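Local coordinates for hypothetical protein (Pyrococcus furiosus, PDB 2FZF) that is of unknown function but belongs to the rubrerythrin family of the ferritin clan, whose four-helix bundles often hold a di-iron centre, at residues E62-H65 and E66-R70; K102-D105 and I106-L109; D145-R148 and G149-Y152; E157-L160 and L161-W164. All coordinates share one frame; numbering follows the deposited sequence.

Contact 1 (E62-H65 and E66-R70)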
ATOM      1  N   GLU A  62       0.151   9.766   5.620  1.00 65.75           N
ATOM      2  CA  GLU A  62       0.081  10.953   4.788  1.00 62.85           C
ATOM      3  C   GLU A  62       0.153  12.272   5.529  1.00 60.87           C
ATOM      4  O   GLU A  62      -0.057  13.323   4.924  1.00 61.05           O
ATOM      5  CB  GLU A  62      -1.196  10.929   3.930  1.00 64.72           C
ATOM      6  CG  GLU A  62      -1.198   9.836   2.850  1.00 65.08           C
ATOM      7  CD  GLU A  62      -2.334   9.971   1.846  1.00 64.32           C
ATOM      8  OE1 GLU A  62      -2.486  11.062   1.236  1.00 61.16           O
ATOM      9  OE2 GLU A  62      -3.066   8.973   1.665  1.00 63.88           O
ATOM     10  N   LYS A  63       0.435  12.238   6.829  1.00 58.76           N
ATOM     11  CA  LYS A  63       0.516  13.484   7.604  1.00 56.39           C
ATOM     12  C   LYS A  63       1.789  14.237   7.268  1.00 54.52           C
ATOM     13  O   LYS A  63       1.806  15.467   7.225  1.00 54.41           O
ATOM     14  CB  LYS A  63       0.484  13.198   9.111  1.00 57.87           C
ATOM     15  CG  LYS A  63      -0.888  12.829   9.653  1.00 59.66           C
ATOM     16  CD  LYS A  63      -0.813  12.253  11.071  1.00 60.28           C
ATOM     17  CE  LYS A  63      -2.165  11.654  11.498  1.00 59.78           C
ATOM     18  NZ  LYS A  63      -2.065  10.703  12.645  1.00 57.99           N
ATOM     19  N   LYS A  64       2.855  13.485   7.021  1.00 52.08           N
ATOM     20  CA  LYS A  64       4.138  14.072   6.699  1.00 49.71           C
ATOM     21  C   LYS A  64       4.230  14.590   5.268  1.00 47.12           C
ATOM     22  O   LYS A  64       5.188  15.281   4.931  1.00 48.60           O
ATOM     23  CB  LYS A  64       5.242  13.046   6.933  1.00 52.50           C
ATOM     24  CG  LYS A  64       5.170  11.866   5.986  1.00 54.96           C
ATOM     25  CD  LYS A  64       6.341  10.925   6.159  1.00 57.35           C
ATOM     26  CE  LYS A  64       6.560  10.129   4.878  1.00 60.83           C
ATOM     27  NZ  LYS A  64       5.318   9.428   4.398  1.00 63.54           N
ATOM     28  N   HIS A  65       3.252  14.264   4.427  1.00 43.56           N
ATOM     29  CA  HIS A  65       3.271  14.705   3.030  1.00 42.75           C
ATOM     30  C   HIS A  65       3.232  16.230   2.902  1.00 42.48           C
ATOM     31  O   HIS A  65       3.955  16.822   2.099  1.00 41.35           O
ATOM     32  CB  HIS A  65       2.083  14.125   2.256  1.00 42.93           C
ATOM     33  CG  HIS A  65       2.186  12.657   1.964  1.00 46.51           C
ATOM     34  ND1 HIS A  65       3.237  11.876   2.398  1.00 48.08           N
ATOM     35  CD2 HIS A  65       1.360  11.829   1.282  1.00 44.44           C
ATOM     36  CE1 HIS A  65       3.050  10.630   1.998  1.00 47.65           C
ATOM     37  NE2 HIS A  65       1.919  10.575   1.319  1.00 46.33           N
ATOM     38  N   GLU A  66       2.374  16.862   3.691  1.00 41.99           N
ATOM     39  CA  GLU A  66       2.233  18.303   3.639  1.00 42.53           C
ATOM     40  C   GLU A  66       3.530  18.998   3.975  1.00 44.31           C
ATOM     41  O   GLU A  66       4.044  19.788   3.188  1.00 45.22           O
ATOM     42  CB  GLU A  66       1.168  18.764   4.616  1.00 41.71           C
ATOM     43  CG  GLU A  66       0.737  20.175   4.359  1.00 40.57           C
ATOM     44  CD  GLU A  66      -0.171  20.709   5.429  1.00 41.26           C
ATOM     45  OE1 GLU A  66      -0.921  19.912   6.043  1.00 41.42           O
ATOM     46  OE2 GLU A  66      -0.144  21.940   5.638  1.00 41.44           O
ATOM     47  N   ALA A  67       4.056  18.705   5.159  1.00 45.76           N
ATOM     48  CA  ALA A  67       5.303  19.311   5.601  1.00 45.32           C
ATOM     49  C   ALA A  67       6.420  19.026   4.597  1.00 45.41           C
ATOM     50  O   ALA A  67       7.297  19.863   4.404  1.00 47.08           O
ATOM     51  CB  ALA A  67       5.678  18.792   6.988  1.00 44.11           C
ATOM     52  N   LEU A  68       6.389  17.856   3.958  1.00 44.40           N
ATOM     53  CA  LEU A  68       7.417  17.514   2.976  1.00 43.32           C
ATOM     54  C   LEU A  68       7.331  18.404   1.742  1.00 41.65           C
ATOM     55  O   LEU A  68       8.348  18.850   1.205  1.00 42.33           O
ATOM     56  CB  LEU A  68       7.304  16.046   2.539  1.00 43.82           C
ATOM     57  CG  LEU A  68       7.725  14.954   3.542  1.00 45.47           C
ATOM     58  CD1 LEU A  68       7.883  13.635   2.798  1.00 42.97           C
ATOM     59  CD2 LEU A  68       9.044  15.323   4.223  1.00 43.61           C
ATOM     60  N   LEU A  69       6.112  18.663   1.292  1.00 39.28           N
ATOM     61  CA  LEU A  69       5.903  19.490   0.119  1.00 36.98           C
ATOM     62  C   LEU A  69       6.229  20.942   0.408  1.00 37.02           C
ATOM     63  O   LEU A  69       6.816  21.620  -0.426  1.00 37.98           O
ATOM     64  CB  LEU A  69       4.449  19.387  -0.346  1.00 34.66           C
ATOM     65  CG  LEU A  69       3.971  18.112  -1.029  1.00 28.61           C
ATOM     66  CD1 LEU A  69       2.477  18.162  -1.210  1.00 27.98           C
ATOM     67  CD2 LEU A  69       4.665  17.968  -2.355  1.00 29.74           C
ATOM     68  N   ARG A  70       5.844  21.408   1.596  1.00 37.08           N
ATOM     69  CA  ARG A  70       6.067  22.795   1.993  1.00 36.02           C
ATOM     70  C   ARG A  70       7.561  23.065   2.034  1.00 37.14           C
ATOM     71  O   ARG A  70       8.015  24.187   1.787  1.00 37.86           O
ATOM     72  CB  ARG A  70       5.432  23.081   3.369  1.00 35.82           C
ATOM     73  CG  ARG A  70       4.008  22.538   3.494  1.00 36.67           C
ATOM     74  CD  ARG A  70       3.041  23.376   4.324  1.00 35.33           C
ATOM     75  NE  ARG A  70       2.725  24.670   3.719  1.00 38.67           N
ATOM     76  CZ  ARG A  70       1.533  25.272   3.783  1.00 37.70           C
ATOM     77  NH1 ARG A  70       0.518  24.698   4.417  1.00 34.75           N
ATOM     78  NH2 ARG A  70       1.366  26.473   3.235  1.00 35.53           N
TER
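K64 and L68 meet one turn apart where helix 63-76 begins. The evidence is twofold: the amide of L68 bonds to the carbonyl of K64 (N to O, 3.0 Å), and the leucine side chain folds back over that same carbonyl, with L68 CB 3.3 Å from K64 O. L68 reaches this place because its CG stands anti to its own carbonyl carbon, which swings the branch back toward the preceding turn. Only loosely do the ends touch, K64 CE lying 4.3 Å from L68 CD1. The next rung repeats the pattern, L69 N to H65 O at 2.9 Å, and L69 CG rests 3.4 Å from that oxygen.

On another flank of the helix, E66 and R70 form a salt bridge, R70 NH1 to E66 OE2 at 3.1 Å. The carboxylate oxygen uses its anti lone pair and lies at the edge of the guanidinium, in its plane.

Further out, K64 NZ returns to the backbone oxygen of E61, across the break at E62 that separates helix 51-61 from helix 63-76. E62 and H65 form an E-x-x-H sequence of the kind that supplies metal ligands in ferritin-like proteins, consistent with a similar site here. E62 and H65 face helices 21-44 and 134-164, touching Y39 and E32 on the first and H150 and L143 on the second.

Contact 2 (K102-D105 and I106-L109)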
ATOM      1  N   LYS A 102     -25.340   3.211   6.588  1.00 55.16           N
ATOM      2  CA  LYS A 102     -25.279   1.935   5.909  1.00 52.24           C
ATOM      3  C   LYS A 102     -23.898   1.677   5.360  1.00 51.37           C
ATOM      4  O   LYS A 102     -23.078   2.586   5.263  1.00 52.37           O
ATOM      5  CB  LYS A 102     -26.298   1.923   4.775  1.00 50.66           C
ATOM      6  CG  LYS A 102     -26.497   3.288   4.175  1.00 47.35           C
ATOM      7  CD  LYS A 102     -27.621   3.292   3.193  1.00 46.71           C
ATOM      8  CE  LYS A 102     -28.020   4.706   2.901  1.00 43.64           C
ATOM      9  NZ  LYS A 102     -28.565   5.282   4.146  1.00 46.46           N
ATOM     10  N   VAL A 103     -23.650   0.422   5.008  1.00 50.18           N
ATOM     11  CA  VAL A 103     -22.373   0.018   4.446  1.00 48.38           C
ATOM     12  C   VAL A 103     -22.137   0.709   3.101  1.00 46.57           C
ATOM     13  O   VAL A 103     -20.996   0.969   2.731  1.00 45.33           O
ATOM     14  CB  VAL A 103     -22.322  -1.508   4.216  1.00 49.94           C
ATOM     15  CG1 VAL A 103     -20.931  -1.920   3.745  1.00 50.31           C
ATOM     16  CG2 VAL A 103     -22.704  -2.242   5.487  1.00 50.21           C
ATOM     17  N   GLN A 104     -23.208   0.999   2.364  1.00 44.41           N
ATOM     18  CA  GLN A 104     -23.054   1.646   1.061  1.00 43.71           C
ATOM     19  C   GLN A 104     -22.308   2.984   1.202  1.00 44.54           C
ATOM     20  O   GLN A 104     -21.443   3.314   0.382  1.00 42.82           O
ATOM     21  CB  GLN A 104     -24.426   1.860   0.401  1.00 42.02           C
ATOM     22  CG  GLN A 104     -24.375   2.390  -1.038  1.00 39.85           C
ATOM     23  CD  GLN A 104     -23.391   1.630  -1.922  1.00 41.41           C
ATOM     24  OE1 GLN A 104     -23.397   0.394  -1.966  1.00 39.63           O
ATOM     25  NE2 GLN A 104     -22.547   2.370  -2.644  1.00 40.54           N
ATOM     26  N   ASP A 105     -22.643   3.729   2.256  1.00 43.87           N
ATOM     27  CA  ASP A 105     -22.023   5.011   2.560  1.00 43.09           C
ATOM     28  C   ASP A 105     -20.524   4.839   2.796  1.00 41.95           C
ATOM     29  O   ASP A 105     -19.728   5.684   2.386  1.00 41.98           O
ATOM     30  CB  ASP A 105     -22.683   5.623   3.799  1.00 45.51           C
ATOM     31  CG  ASP A 105     -24.138   6.002   3.562  1.00 47.44           C
ATOM     32  OD1 ASP A 105     -24.888   6.130   4.561  1.00 49.40           O
ATOM     33  OD2 ASP A 105     -24.527   6.174   2.384  1.00 46.58           O
ATOM     34  N   ILE A 106     -20.143   3.754   3.468  1.00 40.30           N
ATOM     35  CA  ILE A 106     -18.730   3.482   3.716  1.00 40.47           C
ATOM     36  C   ILE A 106     -18.123   3.118   2.361  1.00 41.15           C
ATOM     37  O   ILE A 106     -16.987   3.480   2.068  1.00 42.75           O
ATOM     38  CB  ILE A 106     -18.487   2.253   4.679  1.00 40.80           C
ATOM     39  CG1 ILE A 106     -19.445   2.286   5.872  1.00 39.26           C
ATOM     40  CG2 ILE A 106     -17.048   2.264   5.203  1.00 37.25           C
ATOM     41  CD1 ILE A 106     -19.300   3.498   6.711  1.00 40.68           C
ATOM     42  N   ILE A 107     -18.881   2.393   1.540  1.00 40.76           N
ATOM     43  CA  ILE A 107     -18.413   1.983   0.218  1.00 40.24           C
ATOM     44  C   ILE A 107     -18.069   3.180  -0.659  1.00 39.61           C
ATOM     45  O   ILE A 107     -16.988   3.251  -1.236  1.00 40.62           O
ATOM     46  CB  ILE A 107     -19.474   1.155  -0.531  1.00 42.55           C
ATOM     47  CG1 ILE A 107     -19.855  -0.082   0.292  1.00 44.46           C
ATOM     48  CG2 ILE A 107     -18.938   0.747  -1.913  1.00 42.68           C
ATOM     49  CD1 ILE A 107     -18.707  -1.052   0.541  1.00 43.11           C
ATOM     50  N   ASP A 108     -19.008   4.112  -0.759  1.00 37.96           N
ATOM     51  CA  ASP A 108     -18.838   5.312  -1.556  1.00 36.10           C
ATOM     52  C   ASP A 108     -17.563   6.052  -1.162  1.00 35.60           C
ATOM     53  O   ASP A 108     -16.689   6.269  -1.995  1.00 37.00           O
ATOM     54  CB  ASP A 108     -20.059   6.231  -1.369  1.00 36.52           C
ATOM     55  CG  ASP A 108     -21.349   5.665  -2.002  1.00 35.30           C
ATOM     56  OD1 ASP A 108     -22.433   6.256  -1.780  1.00 31.94           O
ATOM     57  OD2 ASP A 108     -21.277   4.647  -2.726  1.00 36.37           O
ATOM     58  N   LEU A 109     -17.471   6.426   0.112  1.00 35.41           N
ATOM     59  CA  LEU A 109     -16.320   7.147   0.654  1.00 34.27           C
ATOM     60  C   LEU A 109     -14.973   6.438   0.447  1.00 33.20           C
ATOM     61  O   LEU A 109     -13.950   7.097   0.258  1.00 33.51           O
ATOM     62  CB  LEU A 109     -16.537   7.419   2.156  1.00 35.88           C
ATOM     63  CG  LEU A 109     -17.184   8.719   2.668  1.00 33.63           C
ATOM     64  CD1 LEU A 109     -16.506   9.874   1.968  1.00 34.90           C
ATOM     65  CD2 LEU A 109     -18.666   8.756   2.417  1.00 35.56           C
TER
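The flat groups that meet here are the Q104 amide and the D108 carboxylate, their planes 58° apart. Q104 NE2 approaches D108 OD2 from above the carboxylate plane, 37° out of it, while the oxygen lies much nearer the plane of the amide. The resulting hydrogen bond, NE2 to OD2 at 2.6 Å, is bent, with 132° at the hydrogen. At the side of the amide nitrogen sits I107, whose CB is 3.9 Å from Q104 NE2, the two side chains crossing at about a right angle. This is an i to i+4 side-chain link over the first turn of helix 103-129, a helix of the ferritin-like bundle.

Torsions explain the reach. Q104 sends CG away from its backbone N, then bends at the next bond, so that the amide turns forward along the helix toward D108. D108 carries its CG beside its own N, which tips the carboxylate toward Q104. Its OD2 is also in a salt bridge with R111, so the oxygen has one partner on the preceding turn and one further along.

The apolar side of the same turn pairs V103 with I107, CG1 to CD1 at 4.0 Å. Beneath these side chains, D108 N bonds to Q104 O at 2.8 Å. K102 and D105 form only a long ion pair, NZ to OD1. In the last rung L109 N reaches D105 O at 3.3 Å, and L109 CD2 lies equally far, 3.3 Å, from that D105 O.

Contact 3 (D145-R148 and G149-Y152)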
ATOM      1  N   ASP A 145       4.830   6.651  -5.154  1.00 40.27           N
ATOM      2  CA  ASP A 145       4.778   5.239  -4.773  1.00 42.45           C
ATOM      3  C   ASP A 145       3.995   5.012  -3.484  1.00 43.02           C
ATOM      4  O   ASP A 145       3.268   4.018  -3.349  1.00 41.88           O
ATOM      5  CB  ASP A 145       6.192   4.654  -4.666  1.00 44.15           C
ATOM      6  CG  ASP A 145       6.787   4.326  -6.039  1.00 46.92           C
ATOM      7  OD1 ASP A 145       6.028   4.367  -7.041  1.00 45.09           O
ATOM      8  OD2 ASP A 145       7.998   4.020  -6.111  1.00 47.12           O
ATOM      9  N   MET A 146       4.150   5.942  -2.548  1.00 42.54           N
ATOM     10  CA  MET A 146       3.425   5.913  -1.292  1.00 43.41           C
ATOM     11  C   MET A 146       1.931   6.039  -1.613  1.00 41.82           C
ATOM     12  O   MET A 146       1.114   5.339  -1.040  1.00 40.61           O
ATOM     13  CB  MET A 146       3.848   7.092  -0.402  1.00 47.16           C
ATOM     14  CG  MET A 146       5.128   6.882   0.407  1.00 50.42           C
ATOM     15  SD  MET A 146       5.118   5.320   1.310  1.00 53.37           S
ATOM     16  CE  MET A 146       3.728   5.531   2.475  1.00 53.14           C
ATOM     17  N   GLU A 147       1.581   6.948  -2.522  1.00 41.26           N
ATOM     18  CA  GLU A 147       0.187   7.145  -2.903  1.00 41.93           C
ATOM     19  C   GLU A 147      -0.343   5.916  -3.646  1.00 41.04           C
ATOM     20  O   GLU A 147      -1.459   5.450  -3.412  1.00 35.85           O
ATOM     21  CB  GLU A 147       0.051   8.385  -3.792  1.00 44.78           C
ATOM     22  CG  GLU A 147       0.213   9.719  -3.065  1.00 48.07           C
ATOM     23  CD  GLU A 147      -0.892   9.968  -2.052  1.00 51.45           C
ATOM     24  OE1 GLU A 147      -0.860   9.366  -0.957  1.00 52.90           O
ATOM     25  OE2 GLU A 147      -1.806  10.763  -2.357  1.00 54.78           O
ATOM     26  N   ARG A 148       0.483   5.403  -4.552  1.00 42.10           N
ATOM     27  CA  ARG A 148       0.149   4.228  -5.337  1.00 42.99           C
ATOM     28  C   ARG A 148      -0.159   3.088  -4.358  1.00 42.99           C
ATOM     29  O   ARG A 148      -1.090   2.317  -4.570  1.00 42.11           O
ATOM     30  CB  ARG A 148       1.341   3.878  -6.230  1.00 45.18           C
ATOM     31  CG  ARG A 148       1.099   2.807  -7.277  1.00 47.36           C
ATOM     32  CD  ARG A 148       0.182   3.272  -8.399  1.00 51.56           C
ATOM     33  NE  ARG A 148       0.060   2.229  -9.424  1.00 57.03           N
ATOM     34  CZ  ARG A 148       1.056   1.835 -10.220  1.00 57.73           C
ATOM     35  NH1 ARG A 148       2.251   2.409 -10.116  1.00 57.73           N
ATOM     36  NH2 ARG A 148       0.866   0.850 -11.095  1.00 53.90           N
ATOM     37  N   GLY A 149       0.628   2.998  -3.285  1.00 43.26           N
ATOM     38  CA  GLY A 149       0.424   1.970  -2.281  1.00 41.77           C
ATOM     39  C   GLY A 149      -0.860   2.150  -1.491  1.00 41.09           C
ATOM     40  O   GLY A 149      -1.534   1.170  -1.165  1.00 40.90           O
ATOM     41  N   HIS A 150      -1.201   3.399  -1.175  1.00 40.22           N
ATOM     42  CA  HIS A 150      -2.424   3.689  -0.434  1.00 39.51           C
ATOM     43  C   HIS A 150      -3.624   3.325  -1.318  1.00 38.86           C
ATOM     44  O   HIS A 150      -4.662   2.889  -0.824  1.00 39.62           O
ATOM     45  CB  HIS A 150      -2.474   5.168  -0.035  1.00 39.14           C
ATOM     46  CG  HIS A 150      -1.371   5.585   0.894  1.00 42.21           C
ATOM     47  ND1 HIS A 150      -0.929   4.793   1.936  1.00 42.08           N
ATOM     48  CD2 HIS A 150      -0.638   6.724   0.956  1.00 43.27           C
ATOM     49  CE1 HIS A 150       0.025   5.425   2.598  1.00 42.16           C
ATOM     50  NE2 HIS A 150       0.222   6.599   2.023  1.00 44.36           N
ATOM     51  N   TYR A 151      -3.454   3.489  -2.629  1.00 37.81           N
ATOM     52  CA  TYR A 151      -4.488   3.167  -3.600  1.00 38.18           C
ATOM     53  C   TYR A 151      -4.832   1.679  -3.561  1.00 38.50           C
ATOM     54  O   TYR A 151      -6.008   1.303  -3.525  1.00 38.67           O
ATOM     55  CB  TYR A 151      -4.040   3.539  -5.017  1.00 38.14           C
ATOM     56  CG  TYR A 151      -4.928   2.962  -6.102  1.00 40.04           C
ATOM     57  CD1 TYR A 151      -6.248   3.402  -6.261  1.00 42.16           C
ATOM     58  CD2 TYR A 151      -4.472   1.933  -6.932  1.00 40.74           C
ATOM     59  CE1 TYR A 151      -7.093   2.828  -7.221  1.00 41.53           C
ATOM     60  CE2 TYR A 151      -5.311   1.352  -7.893  1.00 40.55           C
ATOM     61  CZ  TYR A 151      -6.613   1.805  -8.028  1.00 41.96           C
ATOM     62  OH  TYR A 151      -7.445   1.240  -8.970  1.00 45.14           O
ATOM     63  N   TYR A 152      -3.812   0.827  -3.570  1.00 38.51           N
ATOM     64  CA  TYR A 152      -4.048  -0.614  -3.542  1.00 39.51           C
ATOM     65  C   TYR A 152      -4.609  -1.058  -2.190  1.00 39.62           C
ATOM     66  O   TYR A 152      -5.526  -1.893  -2.125  1.00 39.38           O
ATOM     67  CB  TYR A 152      -2.761  -1.376  -3.884  1.00 39.17           C
ATOM     68  CG  TYR A 152      -2.457  -1.391  -5.375  1.00 39.43           C
ATOM     69  CD1 TYR A 152      -3.337  -1.994  -6.283  1.00 40.70           C
ATOM     70  CD2 TYR A 152      -1.305  -0.787  -5.884  1.00 40.61           C
ATOM     71  CE1 TYR A 152      -3.077  -1.993  -7.660  1.00 39.01           C
ATOM     72  CE2 TYR A 152      -1.037  -0.779  -7.262  1.00 39.26           C
ATOM     73  CZ  TYR A 152      -1.929  -1.385  -8.137  1.00 38.46           C
ATOM     74  OH  TYR A 152      -1.672  -1.387  -9.480  1.00 39.48           O
TER
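R148, H150 and G149 give up the most surface in this buried helical turn, and each meets the other segment differently. The H150 imidazole has M146 O over one face, offset toward the rim. E147 OE1 comes instead at the ring edge, in its plane, 3.3 Å from H150 CD2, with the carboxylate turned 79° from the ring. M146 bends at its second and third torsions, which curls CE round to 3.7 Å from H150 NE2. Were H150 an alanine, the M146 methyl and E147 OE1 would probably lose the ring they pack against, and a gap would open toward E117 and L58.

R148 runs alongside Y152, both pointing the same way with guanidinium and phenol planes 39° apart. The approach is oblique: R148 NE lies 3.9 Å from Y152 CE2 and R148 NH2 is 3.7 Å from Y152 OH. G149 contributes backbone alone, its N bonded to D145 O at 2.8 Å, and Y151 N to E147 O at 2.9 Å continues the ladder. The hydroxyl of Y151 is held by R155.

E147 and H150 form an E-x-x-H sequence, as in ferritin-like metal sites. They face helix 103-129 at A120, A121 and E117, while M146 and H150 meet helix 51-61 at E61. On another flank, D145, R148 and Y152 lie at the second subunit, where D145 packs on its Y152.

Contact 4 (E157-L160 and L161-W164)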
ATOM      1  N   GLU A 157      -9.575  -3.020   0.792  1.00 35.27           N
ATOM      2  CA  GLU A 157     -10.684  -2.769   1.693  1.00 37.08           C
ATOM      3  C   GLU A 157     -12.001  -2.777   0.923  1.00 37.67           C
ATOM      4  O   GLU A 157     -12.917  -3.533   1.240  1.00 35.91           O
ATOM      5  CB  GLU A 157     -10.488  -1.442   2.415  1.00 35.81           C
ATOM      6  CG  GLU A 157      -9.409  -1.521   3.471  1.00 34.87           C
ATOM      7  CD  GLU A 157      -9.554  -2.750   4.342  1.00 36.05           C
ATOM      8  OE1 GLU A 157     -10.699  -3.079   4.732  1.00 35.54           O
ATOM      9  OE2 GLU A 157      -8.524  -3.385   4.638  1.00 38.81           O
ATOM     10  N   TYR A 158     -12.080  -1.928  -0.092  1.00 40.40           N
ATOM     11  CA  TYR A 158     -13.255  -1.836  -0.948  1.00 42.25           C
ATOM     12  C   TYR A 158     -13.671  -3.217  -1.469  1.00 43.26           C
ATOM     13  O   TYR A 158     -14.863  -3.541  -1.560  1.00 42.02           O
ATOM     14  CB  TYR A 158     -12.925  -0.928  -2.128  1.00 44.00           C
ATOM     15  CG  TYR A 158     -14.040  -0.791  -3.119  1.00 44.27           C
ATOM     16  CD1 TYR A 158     -15.225  -0.146  -2.771  1.00 43.79           C
ATOM     17  CD2 TYR A 158     -13.909  -1.285  -4.412  1.00 43.08           C
ATOM     18  CE1 TYR A 158     -16.242   0.006  -3.683  1.00 43.55           C
ATOM     19  CE2 TYR A 158     -14.924  -1.134  -5.329  1.00 43.24           C
ATOM     20  CZ  TYR A 158     -16.080  -0.484  -4.959  1.00 43.28           C
ATOM     21  OH  TYR A 158     -17.059  -0.264  -5.883  1.00 47.42           O
ATOM     22  N   GLU A 159     -12.666  -4.017  -1.813  1.00 44.52           N
ATOM     23  CA  GLU A 159     -12.848  -5.373  -2.334  1.00 46.76           C
ATOM     24  C   GLU A 159     -13.532  -6.282  -1.300  1.00 47.73           C
ATOM     25  O   GLU A 159     -14.480  -6.993  -1.620  1.00 47.05           O
ATOM     26  CB  GLU A 159     -11.468  -5.943  -2.715  1.00 46.96           C
ATOM     27  CG  GLU A 159     -11.451  -7.003  -3.817  1.00 47.21           C
ATOM     28  CD  GLU A 159     -11.948  -6.489  -5.160  1.00 45.27           C
ATOM     29  OE1 GLU A 159     -13.180  -6.357  -5.324  1.00 44.89           O
ATOM     30  OE2 GLU A 159     -11.110  -6.217  -6.041  1.00 43.19           O
ATOM     31  N   LEU A 160     -13.043  -6.242  -0.062  1.00 49.94           N
ATOM     32  CA  LEU A 160     -13.584  -7.051   1.022  1.00 51.09           C
ATOM     33  C   LEU A 160     -14.884  -6.483   1.589  1.00 52.73           C
ATOM     34  O   LEU A 160     -15.631  -7.181   2.266  1.00 53.74           O
ATOM     35  CB  LEU A 160     -12.541  -7.184   2.134  1.00 51.49           C
ATOM     36  CG  LEU A 160     -12.107  -8.613   2.498  1.00 53.90           C
ATOM     37  CD1 LEU A 160     -11.959  -9.472   1.241  1.00 53.66           C
ATOM     38  CD2 LEU A 160     -10.793  -8.558   3.269  1.00 53.42           C
ATOM     39  N   LEU A 161     -15.156  -5.214   1.318  1.00 54.66           N
ATOM     40  CA  LEU A 161     -16.379  -4.595   1.804  1.00 56.15           C
ATOM     41  C   LEU A 161     -17.551  -4.983   0.917  1.00 58.34           C
ATOM     42  O   LEU A 161     -18.703  -4.731   1.254  1.00 59.29           O
ATOM     43  CB  LEU A 161     -16.238  -3.074   1.821  1.00 54.29           C
ATOM     44  CG  LEU A 161     -15.585  -2.496   3.064  1.00 53.52           C
ATOM     45  CD1 LEU A 161     -15.433  -1.002   2.913  1.00 51.79           C
ATOM     46  CD2 LEU A 161     -16.445  -2.842   4.292  1.00 53.97           C
ATOM     47  N   LEU A 162     -17.247  -5.581  -0.229  1.00 61.41           N
ATOM     48  CA  LEU A 162     -18.273  -5.999  -1.182  1.00 63.32           C
ATOM     49  C   LEU A 162     -18.943  -7.298  -0.753  1.00 65.73           C
ATOM     50  O   LEU A 162     -20.107  -7.552  -1.085  1.00 65.32           O
ATOM     51  CB  LEU A 162     -17.648  -6.174  -2.563  1.00 62.06           C
ATOM     52  CG  LEU A 162     -17.173  -4.887  -3.232  1.00 62.22           C
ATOM     53  CD1 LEU A 162     -16.180  -5.246  -4.318  1.00 61.51           C
ATOM     54  CD2 LEU A 162     -18.359  -4.096  -3.790  1.00 59.76           C
ATOM     55  N   ASN A 163     -18.195  -8.121  -0.023  1.00 68.62           N
ATOM     56  CA  ASN A 163     -18.708  -9.394   0.475  1.00 72.00           C
ATOM     57  C   ASN A 163     -19.770  -9.120   1.550  1.00 73.60           C
ATOM     58  O   ASN A 163     -20.712  -9.893   1.721  1.00 73.03           O
ATOM     59  CB  ASN A 163     -17.562 -10.228   1.076  1.00 72.92           C
ATOM     60  CG  ASN A 163     -16.500 -10.616   0.043  1.00 74.50           C
ATOM     61  OD1 ASN A 163     -16.774 -11.363  -0.904  1.00 73.52           O
ATOM     62  ND2 ASN A 163     -15.280 -10.107   0.229  1.00 74.97           N
ATOM     63  N   TRP A 164     -19.604  -8.001   2.252  1.00 75.86           N
ATOM     64  CA  TRP A 164     -20.504  -7.587   3.320  1.00 78.24           C
ATOM     65  C   TRP A 164     -21.983  -7.697   2.952  1.00 81.06           C
ATOM     66  O   TRP A 164     -22.742  -8.397   3.625  1.00 81.36           O
ATOM     67  CB  TRP A 164     -20.173  -6.156   3.735  1.00 76.61           C
ATOM     68  CG  TRP A 164     -20.153  -5.928   5.216  1.00 75.68           C
ATOM     69  CD1 TRP A 164     -21.195  -5.529   6.003  1.00 76.12           C
ATOM     70  CD2 TRP A 164     -19.020  -6.045   6.082  1.00 74.71           C
ATOM     71  NE1 TRP A 164     -20.778  -5.382   7.307  1.00 75.25           N
ATOM     72  CE2 TRP A 164     -19.445  -5.694   7.384  1.00 74.55           C
ATOM     73  CE3 TRP A 164     -17.684  -6.412   5.887  1.00 73.85           C
ATOM     74  CZ2 TRP A 164     -18.582  -5.696   8.487  1.00 74.17           C
ATOM     75  CZ3 TRP A 164     -16.821  -6.417   6.986  1.00 73.65           C
ATOM     76  CH2 TRP A 164     -17.277  -6.059   8.266  1.00 72.68           C
TER
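Three torsions bring E159 and L162 together. E159 holds CG on the far side from its backbone N (chi1 -153°) and then bends at chi2 (63°), which turns the carboxylate along the helix; L162 has CG beside its own N (chi1 -68°), pointing back at the preceding turn. In consequence E159 OE1 lies 3.4 Å from L162 CD1, the two side chains meeting at a slant. The same methyl also reaches the Y158 ring obliquely, Y158 CE2 to L162 CD1 at 4.4 Å. With a serine in place of L162, the Y158 ring and E159 OE1 would probably lose the methyl that packs on them, opening a gap between them.

One residue on, N163 ND2 lies 3.5 Å from L160 CD1. That is packing of an amide on a methyl group.

The backbone shows why this end of helix 134-164 is less regular. L161 N still makes the i+4 bond to E157 O, 2.8 Å long, and a second, weak hydrogen bond to Y158 O. For L162 the bond is a weak one of i+3 type, L162 N to E159 O at 3.4 Å, and the helix kinks at 162 and 163. L161 also folds its CG to 3.4 Å from E157 O.

Outward, Y158 and L161 lie against I107 of helix 103-129, and E157 and L161 touch L51 of helix 51-61. E159, L162 and N163 pack on R138 of the second subunit, and L160 on its Y142, so this last turn belongs to both bundle and dimer interface.

Contacts 1 and 3 meet inside the bundle: E62 OE1 lies 3.2 Å from E147 OE1, and E62 OE2 3.4 Å from H150 CD2. With E32 and E117 nearby, these residues form a carboxylate and histidine cluster consistent with a di-iron site as in rubrerythrins. Contacts 2 and 4 meet toward one end of the bundle, their centres 10 Å apart, where I107 CG2 packs 3.3 Å from Y158 CE1 and V103 CG2 3.7 Å from W164 CD1. Contact 2 touches neither contact 1 nor contact 3; its centre is about 28 Å from that of contact 1, nearest atoms about 11 Å apart. Contacts 3 and 4 share helix 134-164, centres 18 Å apart, and both border the second subunit.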